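Local atomic coordinates of aminotransferase (Paracoccus denitrificans, PDB entry 4GRX), a protein that acts as a class III omega-aminotransferase, probably moving amino groups between amines and carbonyl acceptors by means of pyridoxal phosphate. Residues A[51-54]-A[60-63]; A[189-194]-A[214-219]; A[383-386]-A[391-394]. All blocks are in the same frame, centred on the assembly; numbering follows the deposited sequence.

Contact 1 (A[51-54]-A[60-63])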
loop_
_atom_site.group_PDB
_atom_site.type_symbol
_atom_site.label_atom_id
_atom_site.label_comp_id
_atom_site.label_asym_id
_atom_site.label_seq_id
_atom_site.Cartn_x
_atom_site.Cartn_y
_atom_site.Cartn_z
ATOM N N PRO A 51 26.419 -3.796 5.879
ATOM C CA PRO A 51 25.726 -4.603 4.872
ATOM C C PRO A 51 25.527 -6.062 5.294
ATOM O O PRO A 51 25.233 -6.917 4.457
ATOM C CB PRO A 51 26.655 -4.505 3.668
ATOM C CG PRO A 51 28.021 -4.323 4.259
ATOM C CD PRO A 51 27.864 -3.681 5.608
ATOM N N TYR A 52 25.663 -6.335 6.587
ATOM C CA TYR A 52 25.490 -7.686 7.119
ATOM C C TYR A 52 24.204 -7.840 7.897
ATOM O O TYR A 52 23.786 -6.926 8.599
ATOM C CB TYR A 52 26.646 -8.068 8.037
ATOM C CG TYR A 52 27.980 -8.092 7.365
ATOM C CD1 TYR A 52 28.796 -6.960 7.362
ATOM C CD2 TYR A 52 28.427 -9.237 6.728
ATOM C CE1 TYR A 52 30.020 -6.971 6.732
ATOM C CE2 TYR A 52 29.650 -9.263 6.096
ATOM C CZ TYR A 52 30.443 -8.129 6.111
ATOM O OH TYR A 52 31.653 -8.159 5.491
ATOM N N ILE A 53 23.589 -9.010 7.749
ATOM C CA ILE A 53 22.490 -9.441 8.607
ATOM C C ILE A 53 22.952 -10.652 9.422
ATOM O O ILE A 53 23.933 -11.334 9.062
ATOM C CB ILE A 53 21.191 -9.739 7.816
ATOM C CG1 ILE A 53 21.370 -10.955 6.890
ATOM C CG2 ILE A 53 20.733 -8.500 7.036
ATOM C CD1 ILE A 53 20.101 -11.420 6.211
ATOM N N VAL A 54 22.265 -10.880 10.544
ATOM C CA VAL A 54 22.620 -11.918 11.520
ATOM C C VAL A 54 21.332 -12.600 11.959
ATOM O O VAL A 54 20.401 -11.917 12.396
ATOM C CB VAL A 54 23.301 -11.298 12.769
ATOM C CG1 VAL A 54 23.589 -12.342 13.835
ATOM C CG2 VAL A 54 24.570 -10.567 12.376
ATOM N N ARG A 60 25.844 -15.276 10.280
ATOM C CA ARG A 60 25.982 -13.929 9.743
ATOM C C ARG A 60 26.137 -13.961 8.219
ATOM O O ARG A 60 26.836 -14.818 7.686
ATOM C CB ARG A 60 27.176 -13.260 10.438
ATOM C CG ARG A 60 27.608 -11.889 9.955
ATOM C CD ARG A 60 29.008 -11.592 10.493
ATOM N NE ARG A 60 29.409 -10.212 10.231
ATOM C CZ ARG A 60 29.178 -9.188 11.052
ATOM N NH1 ARG A 60 28.554 -9.383 12.214
ATOM N NH2 ARG A 60 29.571 -7.965 10.708
ATOM N N TYR A 61 25.467 -13.040 7.529
ATOM C CA TYR A 61 25.436 -13.016 6.056
ATOM C C TYR A 61 25.675 -11.611 5.475
ATOM O O TYR A 61 25.167 -10.613 5.994
ATOM C CB TYR A 61 24.095 -13.527 5.511
ATOM C CG TYR A 61 23.487 -14.750 6.195
ATOM C CD1 TYR A 61 22.832 -14.637 7.427
ATOM C CD2 TYR A 61 23.514 -16.011 5.577
ATOM C CE1 TYR A 61 22.252 -15.742 8.032
ATOM C CE2 TYR A 61 22.941 -17.121 6.185
ATOM C CZ TYR A 61 22.312 -16.979 7.409
ATOM O OH TYR A 61 21.746 -18.070 8.022
ATOM N N LEU A 62 26.427 -11.546 4.378
ATOM C CA LEU A 62 26.547 -10.319 3.597
ATOM C C LEU A 62 25.385 -10.200 2.600
ATOM O O LEU A 62 25.359 -10.897 1.589
ATOM C CB LEU A 62 27.891 -10.299 2.879
ATOM C CG LEU A 62 28.206 -9.165 1.912
ATOM C CD1 LEU A 62 28.132 -7.817 2.613
ATOM C CD2 LEU A 62 29.584 -9.393 1.305
ATOM N N ASP A 63 24.420 -9.331 2.893
ATOM C CA ASP A 63 23.218 -9.210 2.045
ATOM C C ASP A 63 23.498 -8.327 0.838
ATOM O O ASP A 63 23.382 -7.112 0.918
ATOM C CB ASP A 63 21.999 -8.693 2.834
ATOM C CG ASP A 63 20.707 -8.747 2.023
ATOM O OD1 ASP A 63 20.725 -8.396 0.818
ATOM O OD2 ASP A 63 19.648 -9.135 2.583
#
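Arg60 opens its strand by laying a guanidinium over one face of the Tyr52 ring, a cation-pi contact in which CZ of Arg60 stands 4.5 Å from the centroid of the Tyr52 ring, 27° off its normal. NE and NH2 hang over the CB side of the ring, and the two flat groups are tilted by 36°, so this is no parallel stack. With CG anti to the backbone N (chi1 174°) and the chain extended as far as NE, arginine is long enough to pass Val54 CG2 and still send NH1 to a salt bridge with Glu49. Tyr61 turns to the other face of the sheet and pairs with Ile53 through two backbone bonds, Tyr61 N to Ile53 O (2.8 Å) and Ile53 N to Tyr61 O (2.9 Å). Its CB meets Ile53 CG1 at 4.0 Å, apolar carbon on apolar carbon, while its hydroxyl reaches Asp55. Leu62 returns to the Tyr52 side and takes the ring face opposite the arginine: its CD1 lies 4.3 Å from the Tyr52 ring centroid. The same methyl touches Pro51 CB at 3.8 Å, a place suited to a branched apolar residue. The Tyr52 ring is held between them, and its OH bonds Glu448. Asp63 closes the strand, its N bonding Pro51 O at 3.0 Å; its carboxylate turns to Asn65 and to Tyr94 of the second subunit. The two segments form an antiparallel beta hairpin at the middle of a small mixed sheet, between strand 43-49, which binds Val54, and strand 424-425, which binds Leu62. Helix 443-463 packs against the side of Pro51, Tyr52 and Leu62, whereas Ile425 and Val45 join Ile53 on the other.

Contact 2 (A[189-194]-A[214-219])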
loop_
_atom_site.group_PDB
_atom_site.type_symbol
_atom_site.label_atom_id
_atom_site.label_comp_id
_atom_site.label_asym_id
_atom_site.label_seq_id
_atom_site.Cartn_x
_atom_site.Cartn_y
_atom_site.Cartn_z
ATOM N N ILE A 189 -1.048 -3.388 -22.082
ATOM C CA ILE A 189 -0.333 -3.916 -23.241
ATOM C C ILE A 189 1.156 -3.992 -22.933
ATOM O O ILE A 189 1.740 -3.031 -22.425
ATOM C CB ILE A 189 -0.573 -3.025 -24.484
ATOM C CG1 ILE A 189 -2.058 -2.958 -24.810
ATOM C CG2 ILE A 189 0.205 -3.515 -25.699
ATOM C CD1 ILE A 189 -2.436 -1.768 -25.662
ATOM N N HIS A 190 1.765 -5.131 -23.254
ATOM C CA HIS A 190 3.192 -5.332 -23.058
ATOM C C HIS A 190 3.963 -5.347 -24.352
ATOM O O HIS A 190 3.759 -6.233 -25.173
ATOM C CB HIS A 190 3.418 -6.622 -22.290
ATOM C CG HIS A 190 2.742 -6.646 -20.951
ATOM N ND1 HIS A 190 1.987 -7.681 -20.540
ATOM C CD2 HIS A 190 2.715 -5.704 -19.925
ATOM C CE1 HIS A 190 1.500 -7.417 -19.307
ATOM N NE2 HIS A 190 1.952 -6.209 -18.932
ATOM N N LEU A 191 4.849 -4.365 -24.536
ATOM C CA LEU A 191 5.672 -4.233 -25.747
ATOM C C LEU A 191 6.993 -4.928 -25.522
ATOM O O LEU A 191 7.305 -5.303 -24.389
ATOM C CB LEU A 191 5.990 -2.772 -26.011
ATOM C CG LEU A 191 4.913 -1.702 -25.977
ATOM C CD1 LEU A 191 5.593 -0.392 -25.627
ATOM C CD2 LEU A 191 4.236 -1.621 -27.331
ATOM N N THR A 192 7.796 -5.070 -26.569
ATOM C CA THR A 192 9.054 -5.809 -26.447
ATOM C C THR A 192 10.014 -5.141 -25.465
ATOM O O THR A 192 10.170 -3.908 -25.440
ATOM C CB THR A 192 9.764 -5.951 -27.802
ATOM O OG1 THR A 192 8.817 -6.315 -28.797
ATOM C CG2 THR A 192 10.821 -7.002 -27.753
ATOM N N CYS A 193 10.656 -5.972 -24.660
ATOM C CA CYS A 193 11.642 -5.530 -23.707
ATOM C C CYS A 193 12.935 -5.121 -24.452
ATOM O O CYS A 193 13.449 -5.908 -25.247
ATOM C CB CYS A 193 11.917 -6.669 -22.732
ATOM S SG CYS A 193 13.340 -6.353 -21.679
ATOM N N PRO A 194 13.463 -3.898 -24.198
ATOM C CA PRO A 194 14.658 -3.423 -24.918
ATOM C C PRO A 194 15.970 -4.077 -24.449
ATOM O O PRO A 194 16.961 -3.393 -24.199
ATOM C CB PRO A 194 14.655 -1.909 -24.658
ATOM C CG PRO A 194 13.900 -1.737 -23.378
ATOM C CD PRO A 194 12.907 -2.868 -23.294
ATOM N N ALA A 214 10.979 1.348 -31.767
ATOM C CA ALA A 214 10.342 2.638 -31.996
ATOM C C ALA A 214 9.163 2.395 -32.939
ATOM O O ALA A 214 8.052 2.889 -32.735
ATOM C CB ALA A 214 11.344 3.630 -32.590
ATOM N N ARG A 215 9.436 1.584 -33.952
ATOM C CA ARG A 215 8.476 1.186 -34.958
ATOM C C ARG A 215 7.348 0.373 -34.328
ATOM O O ARG A 215 6.176 0.605 -34.625
ATOM C CB ARG A 215 9.207 0.384 -36.030
ATOM C CG ARG A 215 8.450 0.135 -37.318
ATOM C CD ARG A 215 9.414 -0.205 -38.451
ATOM N NE ARG A 215 10.264 -1.363 -38.158
ATOM C CZ ARG A 215 11.604 -1.349 -38.184
ATOM N NH1 ARG A 215 12.270 -0.235 -38.499
ATOM N NH2 ARG A 215 12.285 -2.460 -37.908
ATOM N N GLU A 216 7.699 -0.566 -33.454
ATOM C CA GLU A 216 6.708 -1.418 -32.782
ATOM C C GLU A 216 5.736 -0.577 -31.952
ATOM O O GLU A 216 4.537 -0.883 -31.895
ATOM C CB GLU A 216 7.378 -2.495 -31.907
ATOM C CG GLU A 216 6.409 -3.254 -30.997
ATOM C CD GLU A 216 7.032 -3.774 -29.692
ATOM O OE1 GLU A 216 7.423 -2.980 -28.799
ATOM O OE2 GLU A 216 7.112 -5.005 -29.534
ATOM N N LEU A 217 6.242 0.473 -31.311
ATOM C CA LEU A 217 5.377 1.334 -30.515
ATOM C C LEU A 217 4.378 2.037 -31.415
ATOM O O LEU A 217 3.175 2.036 -31.139
ATOM C CB LEU A 217 6.177 2.359 -29.694
ATOM C CG LEU A 217 5.444 3.562 -29.081
ATOM C CD1 LEU A 217 4.271 3.148 -28.203
ATOM C CD2 LEU A 217 6.405 4.438 -28.293
ATOM N N GLU A 218 4.876 2.627 -32.499
ATOM C CA GLU A 218 4.016 3.350 -33.412
ATOM C C GLU A 218 2.912 2.467 -33.985
ATOM O O GLU A 218 1.766 2.915 -34.127
ATOM C CB GLU A 218 4.823 3.980 -34.529
ATOM C CG GLU A 218 4.043 5.051 -35.280
ATOM C CD GLU A 218 4.899 6.260 -35.542
ATOM O OE1 GLU A 218 6.068 6.261 -35.093
ATOM O OE2 GLU A 218 4.412 7.202 -36.187
ATOM N N ASP A 219 3.263 1.224 -34.314
ATOM C CA ASP A 219 2.302 0.238 -34.777
ATOM C C ASP A 219 1.230 -0.016 -33.717
ATOM O O ASP A 219 0.033 -0.081 -34.031
ATOM C CB ASP A 219 3.009 -1.068 -35.138
ATOM C CG ASP A 219 3.804 -0.983 -36.450
ATOM O OD1 ASP A 219 3.738 0.017 -37.206
ATOM O OD2 ASP A 219 4.505 -1.963 -36.742
#
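The backbone N of Thr192 is met by the carboxylate of Glu216, with Glu216 OE1 accepting its hydrogen at 3.1 Å through the syn lone pair. The second oxygen, OE2, also lies within bonding distance of that N-H, but its modelled place is doubtful because it crowds the threonine hydroxyl. Glu216 gets there by having CG anti to its backbone N (chi1 170°) and staying extended beyond, which carries the carboxylate from the helix across to the end of the strand. Glutamate suits the place, being an acceptor long enough to serve a backbone N-H where the strand gives way to loop. Leu191 points at the helix and sets its CB against Glu216 OE1, while its CD2 only just reaches Leu217 CA, at 4.5 Å. Leu217 also touches Leu156 of strand 154-158 and Ile254 and Leu258 of helix 250-260. Here helix 206-224 packs on edge strand 188-191 of the mixed seven-stranded sheet and then leads to strand 229-234, the alpha/beta architecture of the large domain in fold type I aminotransferases.

Contact 3 (A[383-386]-A[391-394])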
loop_
_atom_site.group_PDB
_atom_site.type_symbol
_atom_site.label_atom_id
_atom_site.label_comp_id
_atom_site.label_asym_id
_atom_site.label_seq_id
_atom_site.Cartn_x
_atom_site.Cartn_y
_atom_site.Cartn_z
ATOM N N GLU A 383 26.199 -13.668 -20.336
ATOM C CA GLU A 383 26.579 -12.254 -20.367
ATOM C C GLU A 383 26.545 -11.676 -18.957
ATOM O O GLU A 383 25.945 -12.257 -18.041
ATOM C CB GLU A 383 25.633 -11.444 -21.267
ATOM C CG GLU A 383 24.277 -11.113 -20.639
ATOM C CD GLU A 383 23.503 -10.028 -21.368
ATOM O OE1 GLU A 383 24.063 -9.350 -22.254
ATOM O OE2 GLU A 383 22.312 -9.852 -21.063
ATOM N N TYR A 384 27.198 -10.534 -18.788
ATOM C CA TYR A 384 26.998 -9.709 -17.602
ATOM C C TYR A 384 26.439 -8.382 -18.105
ATOM O O TYR A 384 26.606 -8.055 -19.278
ATOM C CB TYR A 384 28.307 -9.503 -16.821
ATOM C CG TYR A 384 29.256 -8.547 -17.491
ATOM C CD1 TYR A 384 30.205 -9.007 -18.421
ATOM C CD2 TYR A 384 29.193 -7.171 -17.225
ATOM C CE1 TYR A 384 31.072 -8.129 -19.051
ATOM C CE2 TYR A 384 30.054 -6.284 -17.856
ATOM C CZ TYR A 384 30.991 -6.771 -18.760
ATOM O OH TYR A 384 31.842 -5.891 -19.374
ATOM N N ARG A 385 25.779 -7.636 -17.221
ATOM C CA ARG A 385 25.099 -6.394 -17.588
ATOM C C ARG A 385 24.706 -5.600 -16.345
ATOM O O ARG A 385 24.577 -6.146 -15.244
ATOM C CB ARG A 385 23.843 -6.679 -18.427
ATOM C CG ARG A 385 22.869 -7.632 -17.755
ATOM C CD ARG A 385 21.534 -7.769 -18.479
ATOM N NE ARG A 385 20.635 -8.507 -17.595
ATOM C CZ ARG A 385 20.405 -9.817 -17.659
ATOM N NH1 ARG A 385 20.956 -10.567 -18.600
ATOM N NH2 ARG A 385 19.607 -10.378 -16.769
ATOM N N GLY A 386 24.510 -4.302 -16.543
ATOM C CA GLY A 386 24.062 -3.421 -15.487
ATOM C C GLY A 386 24.806 -2.109 -15.527
ATOM O O GLY A 386 25.377 -1.728 -16.552
ATOM N N TRP A 391 23.522 -4.955 -11.000
ATOM C CA TRP A 391 24.195 -5.854 -11.945
ATOM C C TRP A 391 23.585 -7.220 -11.971
ATOM O O TRP A 391 22.952 -7.657 -10.986
ATOM C CB TRP A 391 25.666 -5.978 -11.583
ATOM C CG TRP A 391 26.421 -4.677 -11.695
ATOM C CD1 TRP A 391 26.654 -3.747 -10.693
ATOM C CD2 TRP A 391 27.051 -4.105 -12.901
ATOM N NE1 TRP A 391 27.356 -2.674 -11.174
ATOM C CE2 TRP A 391 27.626 -2.823 -12.491
ATOM C CE3 TRP A 391 27.186 -4.511 -14.225
ATOM C CZ2 TRP A 391 28.306 -2.002 -13.386
ATOM C CZ3 TRP A 391 27.872 -3.676 -15.120
ATOM C CH2 TRP A 391 28.413 -2.453 -14.711
ATOM N N ALA A 392 23.765 -7.907 -13.100
ATOM C CA ALA A 392 23.329 -9.294 -13.236
ATOM C C ALA A 392 24.202 -10.148 -14.163
ATOM O O ALA A 392 24.736 -9.667 -15.170
ATOM C CB ALA A 392 21.874 -9.373 -13.652
ATOM N N LEU A 393 24.347 -11.414 -13.775
ATOM C CA LEU A 393 24.939 -12.450 -14.594
ATOM C C LEU A 393 23.831 -13.387 -15.109
ATOM O O LEU A 393 22.958 -13.806 -14.352
ATOM C CB LEU A 393 25.937 -13.233 -13.755
ATOM C CG LEU A 393 27.127 -12.427 -13.240
ATOM C CD1 LEU A 393 27.581 -12.905 -11.862
ATOM C CD2 LEU A 393 28.271 -12.447 -14.253
ATOM N N GLU A 394 23.858 -13.705 -16.396
ATOM C CA GLU A 394 22.859 -14.620 -16.953
ATOM C C GLU A 394 23.395 -16.047 -17.085
ATOM O O GLU A 394 24.357 -16.280 -17.806
ATOM C CB GLU A 394 22.412 -14.131 -18.312
ATOM C CG GLU A 394 21.340 -15.005 -18.912
ATOM C CD GLU A 394 19.930 -14.560 -18.557
ATOM O OE1 GLU A 394 19.745 -13.456 -17.979
ATOM O OE2 GLU A 394 19.002 -15.328 -18.879
#
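Strands 383-386 and 391-394 run antiparallel at 162°, tied by the backbone bonds Ala392 N to Arg385 O (2.9 Å) and Glu394 N to Glu383 O (3.0 Å), with a weak one from Arg385 N to Ala392 O. On the face of Glu383, Arg385 and Glu394 the arginine serves two acids at once. Arg385 NH1 gives a salt bridge to OE1 of Glu394 across the strands at 3.2 Å, and another to OE2 of Glu383 along its own strand at 2.9 Å. Both acids come at the edge of the guanidinium, although the Glu394 carboxylate is turned 48° from it. CG of Arg385 lies between its backbone N and carbonyl carbon (chi1 55°), and from there the chain runs extended over Ala392, whose small methyl leaves it room. NE bonds Val243 O and NH2 bonds Gly242 O, with a further weak bond from NH2 to Glu394 OE1, while Glu394 also binds Arg198 and Glu383 also His195. A leucine in place of Arg385 would probably leave the Glu383 and Glu394 carboxylates, like charges 5.4 Å apart (Glu383 OE2 to Glu394 OE1), without the cation they share, and those loop carbonyls without their donor. On the other face Trp391 lays its indole against the backbone of Gly386, CZ3 reaching Gly386 C at 3.5 Å. Glycine fits because a CB there would run into Trp391 CA and the preceding carbonyl. Tyr384 sets its ring edge toward the indole, and its CB meets Leu393 CD2 at 3.9 Å. Helix 357-375 covers Tyr384 and Trp391, the indole meeting Phe368. The whole is a beta hairpin in a three-stranded antiparallel sheet completed by strand 432-435, with a helix on one face, as in the C-terminal small domain of fold type I aminotransferases.

In the fold
The three contacts follow one another along the chain. Contact 2 belongs to the seven-stranded sheet of the large domain, and contacts 1 and 3 are hairpins in two separate smaller sheets. Contacts 1 and 2 lie on opposite sides of the chain's centre, their own centres 41 Å apart; contact 3 is about 23 Å from each, centre to centre, and none touches another. At contact 1 a hairpin from early in the chain shares its sheet with strand 424-425 from late in it, consistent with a small domain built from both termini. The side chains of Asp63 and Arg385 each lie about 12 Å from the bound delta-amino valeric acid, but neither hairpin supplies a pocket residue.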